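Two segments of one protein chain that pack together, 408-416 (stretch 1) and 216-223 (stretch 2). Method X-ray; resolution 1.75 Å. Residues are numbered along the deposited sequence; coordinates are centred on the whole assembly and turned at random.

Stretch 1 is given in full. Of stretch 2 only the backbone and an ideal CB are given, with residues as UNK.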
ATOM      1  N   VAL A 408      28.577  -7.120  -2.377  1.00 25.90           N
ATOM      2  CA  VAL A 408      29.215  -6.435  -3.495  1.00 25.18           C
ATOM      3  C   VAL A 408      28.341  -6.499  -4.744  1.00 24.27           C
ATOM      4  O   VAL A 408      27.846  -7.562  -5.117  1.00 22.48           O
ATOM      5  CB  VAL A 408      30.598  -7.052  -3.820  1.00 26.40           C
ATOM      6  CG1 VAL A 408      31.248  -6.305  -4.974  1.00 26.06           C
ATOM      7  CG2 VAL A 408      31.493  -6.991  -2.587  1.00 28.86           C
ATOM      8  N   LEU A 409      28.153  -5.346  -5.377  1.00 22.90           N
ATOM      9  CA  LEU A 409      27.343  -5.237  -6.586  1.00 23.03           C
ATOM     10  C   LEU A 409      25.996  -5.949  -6.492  1.00 21.15           C
ATOM     11  O   LEU A 409      25.573  -6.636  -7.425  1.00 20.49           O
ATOM     12  CB  LEU A 409      28.127  -5.752  -7.800  1.00 24.12           C
ATOM     13  CG  LEU A 409      29.378  -4.934  -8.149  1.00 26.82           C
ATOM     14  CD1 LEU A 409      30.067  -5.528  -9.366  1.00 28.36           C
ATOM     15  CD2 LEU A 409      28.987  -3.487  -8.413  1.00 27.59           C
ATOM     16  N   PHE A 410      25.333  -5.787  -5.352  1.00 19.82           N
ATOM     17  CA  PHE A 410      24.013  -6.367  -5.132  1.00 19.26           C
ATOM     18  C   PHE A 410      23.905  -7.861  -5.429  1.00 20.33           C
ATOM     19  O   PHE A 410      22.846  -8.339  -5.834  1.00 18.79           O
ATOM     20  CB  PHE A 410      22.992  -5.598  -5.982  1.00 19.20           C
ATOM     21  CG  PHE A 410      23.167  -4.109  -5.921  1.00 19.11           C
ATOM     22  CD1 PHE A 410      22.743  -3.391  -4.807  1.00 20.48           C
ATOM     23  CD2 PHE A 410      23.807  -3.430  -6.952  1.00 19.81           C
ATOM     24  CE1 PHE A 410      22.959  -2.017  -4.720  1.00 20.85           C
ATOM     25  CE2 PHE A 410      24.028  -2.056  -6.875  1.00 21.21           C
ATOM     26  CZ  PHE A 410      23.603  -1.349  -5.754  1.00 20.92           C
ATOM     27  N   MET A 411      24.985  -8.606  -5.217  1.00 19.93           N
ATOM     28  CA  MET A 411      24.959 -10.041  -5.484  1.00 20.10           C
ATOM     29  C   MET A 411      23.843 -10.790  -4.767  1.00 18.57           C
ATOM     30  O   MET A 411      23.363 -11.814  -5.256  1.00 19.57           O
ATOM     31  CB  MET A 411      26.309 -10.674  -5.132  1.00 21.84           C
ATOM     32  CG  MET A 411      27.282 -10.700  -6.290  1.00 29.14           C
ATOM     33  SD  MET A 411      28.827 -11.524  -5.868  1.00 34.72           S
ATOM     34  CE  MET A 411      29.968 -10.161  -6.003  1.00 33.73           C
ATOM     35  N   GLY A 412      23.425 -10.285  -3.608  1.00 19.58           N
ATOM     36  CA  GLY A 412      22.358 -10.943  -2.871  1.00 18.77           C
ATOM     37  C   GLY A 412      21.053 -10.997  -3.651  1.00 18.14           C
ATOM     38  O   GLY A 412      20.225 -11.887  -3.442  1.00 18.37           O
ATOM     39  N   GLN A 413      20.871 -10.035  -4.552  1.00 18.05           N
ATOM     40  CA  GLN A 413      19.662  -9.961  -5.372  1.00 15.91           C
ATOM     41  C   GLN A 413      19.868 -10.584  -6.749  1.00 17.21           C
ATOM     42  O   GLN A 413      18.932 -10.667  -7.546  1.00 18.92           O
ATOM     43  CB  GLN A 413      19.241  -8.504  -5.548  1.00 17.15           C
ATOM     44  CG  GLN A 413      18.697  -7.844  -4.298  1.00 16.12           C
ATOM     45  CD  GLN A 413      18.458  -6.364  -4.510  1.00 17.20           C
ATOM     46  OE1 GLN A 413      19.307  -5.530  -4.181  1.00 17.28           O
ATOM     47  NE2 GLN A 413      17.310  -6.031  -5.087  1.00 16.21           N
ATOM     48  N   ASN A 414      21.096 -11.020  -7.019  1.00 19.02           N
ATOM     49  CA  ASN A 414      21.455 -11.624  -8.299  1.00 18.79           C
ATOM     50  C   ASN A 414      21.058 -13.101  -8.314  1.00 20.75           C
ATOM     51  O   ASN A 414      21.634 -13.914  -7.584  1.00 19.84           O
ATOM     52  CB  ASN A 414      22.963 -11.473  -8.514  1.00 19.31           C
ATOM     53  CG  ASN A 414      23.387 -11.782  -9.932  1.00 18.15           C
ATOM     54  OD1 ASN A 414      22.956 -12.772 -10.511  1.00 18.82           O
ATOM     55  ND2 ASN A 414      24.248 -10.939 -10.493  1.00 19.60           N
ATOM     56  N   LEU A 415      20.085 -13.448  -9.154  1.00 19.74           N
ATOM     57  CA  LEU A 415      19.596 -14.822  -9.234  1.00 22.42           C
ATOM     58  C   LEU A 415      20.650 -15.906  -9.432  1.00 24.27           C
ATOM     59  O   LEU A 415      20.519 -16.999  -8.890  1.00 26.44           O
ATOM     60  CB  LEU A 415      18.540 -14.953 -10.337  1.00 23.34           C
ATOM     61  CG  LEU A 415      17.090 -14.647  -9.951  1.00 26.68           C
ATOM     62  CD1 LEU A 415      16.991 -13.242  -9.401  1.00 24.96           C
ATOM     63  CD2 LEU A 415      16.188 -14.817 -11.168  1.00 26.16           C
ATOM     64  N   SER A 416      21.689 -15.620 -10.203  1.00 24.70           N
ATOM     65  CA  SER A 416      22.705 -16.640 -10.442  1.00 26.35           C
ATOM     66  C   SER A 416      23.837 -16.633  -9.422  1.00 27.31           C
ATOM     67  O   SER A 416      24.762 -17.438  -9.520  1.00 28.49           O
ATOM     68  CB  SER A 416      23.291 -16.486 -11.844  1.00 26.55           C
ATOM     69  OG  SER A 416      24.225 -15.427 -11.878  1.00 27.68           O
ATOM     70  N   UNK A 216      23.639  -9.704 -19.295  1.00 22.30           N
ATOM     71  CA  UNK A 216      23.183  -9.122 -18.036  1.00 21.97           C
ATOM     72  C   UNK A 216      22.481 -10.110 -17.112  1.00 20.85           C
ATOM     73  O   UNK A 216      21.704 -10.957 -17.553  1.00 19.94           O
ATOM     74  CB  UNK A 216      22.239  -7.955 -18.329  1.00 21.97           C
ATOM     75  N   UNK A 217      22.770  -9.996 -15.819  1.00 18.16           N
ATOM     76  CA  UNK A 217      22.174 -10.866 -14.815  1.00 18.86           C
ATOM     77  C   UNK A 217      20.729 -10.487 -14.537  1.00 19.30           C
ATOM     78  O   UNK A 217      20.318  -9.346 -14.759  1.00 19.50           O
ATOM     79  CB  UNK A 217      22.986 -10.816 -13.520  1.00 18.86           C
ATOM     80  N   UNK A 218      19.961 -11.458 -14.055  1.00 18.47           N
ATOM     81  CA  UNK A 218      18.583 -11.209 -13.664  1.00 19.22           C
ATOM     82  C   UNK A 218      18.680 -10.927 -12.167  1.00 20.20           C
ATOM     83  O   UNK A 218      19.466 -11.563 -11.465  1.00 18.10           O
ATOM     84  CB  UNK A 218      17.649 -12.376 -13.992  1.00 19.22           C
ATOM     85  N   UNK A 219      17.902  -9.961 -11.691  1.00 17.43           N
ATOM     86  CA  UNK A 219      17.891  -9.584 -10.278  1.00 16.31           C
ATOM     87  C   UNK A 219      16.456  -9.681  -9.789  1.00 16.72           C
ATOM     88  O   UNK A 219      15.522  -9.678 -10.590  1.00 16.45           O
ATOM     89  CB  UNK A 219      18.457  -8.179 -10.062  1.00 16.31           C
ATOM     90  N   UNK A 220      16.276  -9.770  -8.476  1.00 16.56           N
ATOM     91  CA  UNK A 220      14.935  -9.823  -7.914  1.00 17.07           C
ATOM     92  C   UNK A 220      14.648  -8.465  -7.283  1.00 15.40           C
ATOM     93  O   UNK A 220      15.567  -7.690  -7.017  1.00 15.58           O
ATOM     94  CB  UNK A 220      14.797 -10.955  -6.894  1.00 17.07           C
ATOM     95  N   UNK A 221      13.373  -8.156  -7.076  1.00 16.20           N
ATOM     96  CA  UNK A 221      13.024  -6.911  -6.408  1.00 15.09           C
ATOM     97  C   UNK A 221      13.117  -7.207  -4.915  1.00 17.51           C
ATOM     98  O   UNK A 221      12.770  -8.305  -4.477  1.00 18.08           O
ATOM     99  CB  UNK A 221      11.637  -6.406  -6.811  1.00 15.09           C
ATOM    100  N   UNK A 222      13.603  -6.247  -4.138  1.00 16.24           N
ATOM    101  CA  UNK A 222      13.677  -6.438  -2.697  1.00 17.32           C
ATOM    102  C   UNK A 222      12.234  -6.322  -2.205  1.00 17.07           C
ATOM    103  O   UNK A 222      11.516  -5.385  -2.572  1.00 16.63           O
ATOM    104  CB  UNK A 222      14.605  -5.426  -2.022  1.00 17.32           C
ATOM    105  N   UNK A 223      11.781  -7.283  -1.387  1.00 18.25           N
ATOM    106  CA  UNK A 223      10.416  -7.262  -0.861  1.00 16.86           C
ATOM    107  C   UNK A 223       9.975  -5.929  -0.257  1.00 15.48           C
ATOM    108  O   UNK A 223       8.793  -5.583  -0.337  1.00 15.63           O
ATOM    109  CB  UNK A 223      10.276  -8.353   0.202  1.00 16.86           C
TER

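The two segments meet at a single bridge, centred on Asn414 and position 219, whose CA atoms lie 4.6 Å apart. Around it the backbone sets the register before any side chain is considered: the N of Leu415 donates to the O of position 218 (3.0 Å), and the N of position 220 donates to the O of Gln413 (3.0 Å).

Position 216 has nothing of stretch 1 within reach of its ideal CB, so the contact sets no preference. It is Lys216, which takes no part.

At position 217 CA-to-CB points toward stretch 1, and the ideal CB stands only 3.3 Å from Asn414 ND2. A short side chain with an acceptor would suit, since the amide offers a donor at close range; serine, threonine or a small acidic residue are all plausible. The residue is Ser217, and its OG accepts a hydrogen bond from Asn414 ND2 (3.1 Å). Water 1 extends the link, lying 3.3 Å from Ser217 OG and 2.8 Å from Ser416 OG.

Position 218 directs its CB sideways, 4.0 Å from Leu415 CD2. An aliphatic residue could cover that methyl, as could the methylenes of a longer polar chain, and stretch 1 offers no charge to choose between them. Glu218 is found, its OE1 3.5 Å from Leu415 CD2. Its backbone N donates to water 2 (2.9 Å from the water O), which in turn donates to Asn414 OD1 (3.0 Å from the water O).

Position 219 has extended backbone angles and a sideways CB, 3.6 Å from Gln413 O. Beyond it, the turn from Leu409 to Asn414 leaves room for a large, flat or branched apolar chain. Phe219 fills it, with chi1 in m bringing the ring nearer: CE1 lies 4.2 Å from Phe410 CB and 3.8 Å from Asn414 CB. Phe410 O meets the ring edge, 3.6 Å from CE1, while Phe219 CA makes a CA-H...O contact with Gln413 O (3.1 Å).

At position 220 the ideal CB is 4.0 Å from Leu415 CD1, which favours a compact apolar residue such as alanine, cysteine or valine. Cys220 packs its CB 4.1 Å from Leu415 CD1 and its SG 4.0 Å from Gln413 CB. Its backbone O accepts from Gln413 NE2 (3.1 Å).

Position 221 points away, leaving the choice free of stretch 1; it is Met221.

At position 222 the sideways CB passes 4.1 Å from Gln413 NE2, tolerating small or polar residues. Asp222 instead caps a helix that begins immediately after it.

Position 223, out of reach, is Pro223, in that helix.

Stretch 2 216-223: KSEFCMDP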
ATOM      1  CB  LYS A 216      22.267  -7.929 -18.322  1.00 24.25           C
ATOM      2  CG  LYS A 216      22.961  -6.837 -19.128  1.00 27.24           C
ATOM      3  CD  LYS A 216      22.042  -5.665 -19.435  1.00 30.11           C
ATOM      4  CE  LYS A 216      21.726  -4.853 -18.191  1.00 30.56           C
ATOM      5  NZ  LYS A 216      20.894  -3.659 -18.530  1.00 30.47           N
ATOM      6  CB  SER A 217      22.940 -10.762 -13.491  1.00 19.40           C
ATOM      7  OG  SER A 217      24.280 -11.198 -13.609  1.00 20.90           O
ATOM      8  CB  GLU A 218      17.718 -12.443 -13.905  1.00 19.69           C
ATOM      9  CG  GLU A 218      17.311 -12.636 -15.352  1.00 23.04           C
ATOM     10  CD  GLU A 218      16.503 -13.900 -15.558  1.00 24.83           C
ATOM     11  OE1 GLU A 218      15.736 -14.269 -14.646  1.00 25.98           O
ATOM     12  OE2 GLU A 218      16.626 -14.517 -16.637  1.00 27.18           O
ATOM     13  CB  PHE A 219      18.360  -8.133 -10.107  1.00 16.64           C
ATOM     14  CG  PHE A 219      19.842  -7.935 -10.280  1.00 15.99           C
ATOM     15  CD1 PHE A 219      20.707  -8.090  -9.202  1.00 16.63           C
ATOM     16  CD2 PHE A 219      20.366  -7.555 -11.514  1.00 15.91           C
ATOM     17  CE1 PHE A 219      22.076  -7.863  -9.348  1.00 17.32           C
ATOM     18  CE2 PHE A 219      21.731  -7.328 -11.670  1.00 17.52           C
ATOM     19  CZ  PHE A 219      22.589  -7.481 -10.584  1.00 17.19           C
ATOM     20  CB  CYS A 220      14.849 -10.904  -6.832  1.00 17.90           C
ATOM     21  SG  CYS A 220      15.846 -10.536  -5.355  1.00 20.90           S
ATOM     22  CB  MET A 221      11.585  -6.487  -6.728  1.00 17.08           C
ATOM     23  CG  MET A 221      11.435  -5.617  -7.965  1.00 18.20           C
ATOM     24  SD  MET A 221       9.758  -4.963  -8.056  1.00 20.35           S
ATOM     25  CE  MET A 221       9.842  -3.678  -6.824  1.00 19.15           C
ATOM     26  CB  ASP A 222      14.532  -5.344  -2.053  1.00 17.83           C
ATOM     27  CG  ASP A 222      14.730  -5.561  -0.557  1.00 17.59           C
ATOM     28  OD1 ASP A 222      13.746  -5.898   0.130  1.00 18.36           O
ATOM     29  OD2 ASP A 222      15.867  -5.388  -0.069  1.00 19.73           O
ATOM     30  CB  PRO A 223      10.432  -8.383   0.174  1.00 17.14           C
ATOM     31  CG  PRO A 223      11.348  -9.374  -0.451  1.00 19.34           C
ATOM     32  CD  PRO A 223      12.483  -8.510  -0.965  1.00 18.22           C
TER
HETATM   33  O   HOH W   1      26.271 -13.695 -12.808  1.00 43.18           O
HETATM   34  O   HOH W   2      21.145 -13.768 -12.700  1.00 32.76           O
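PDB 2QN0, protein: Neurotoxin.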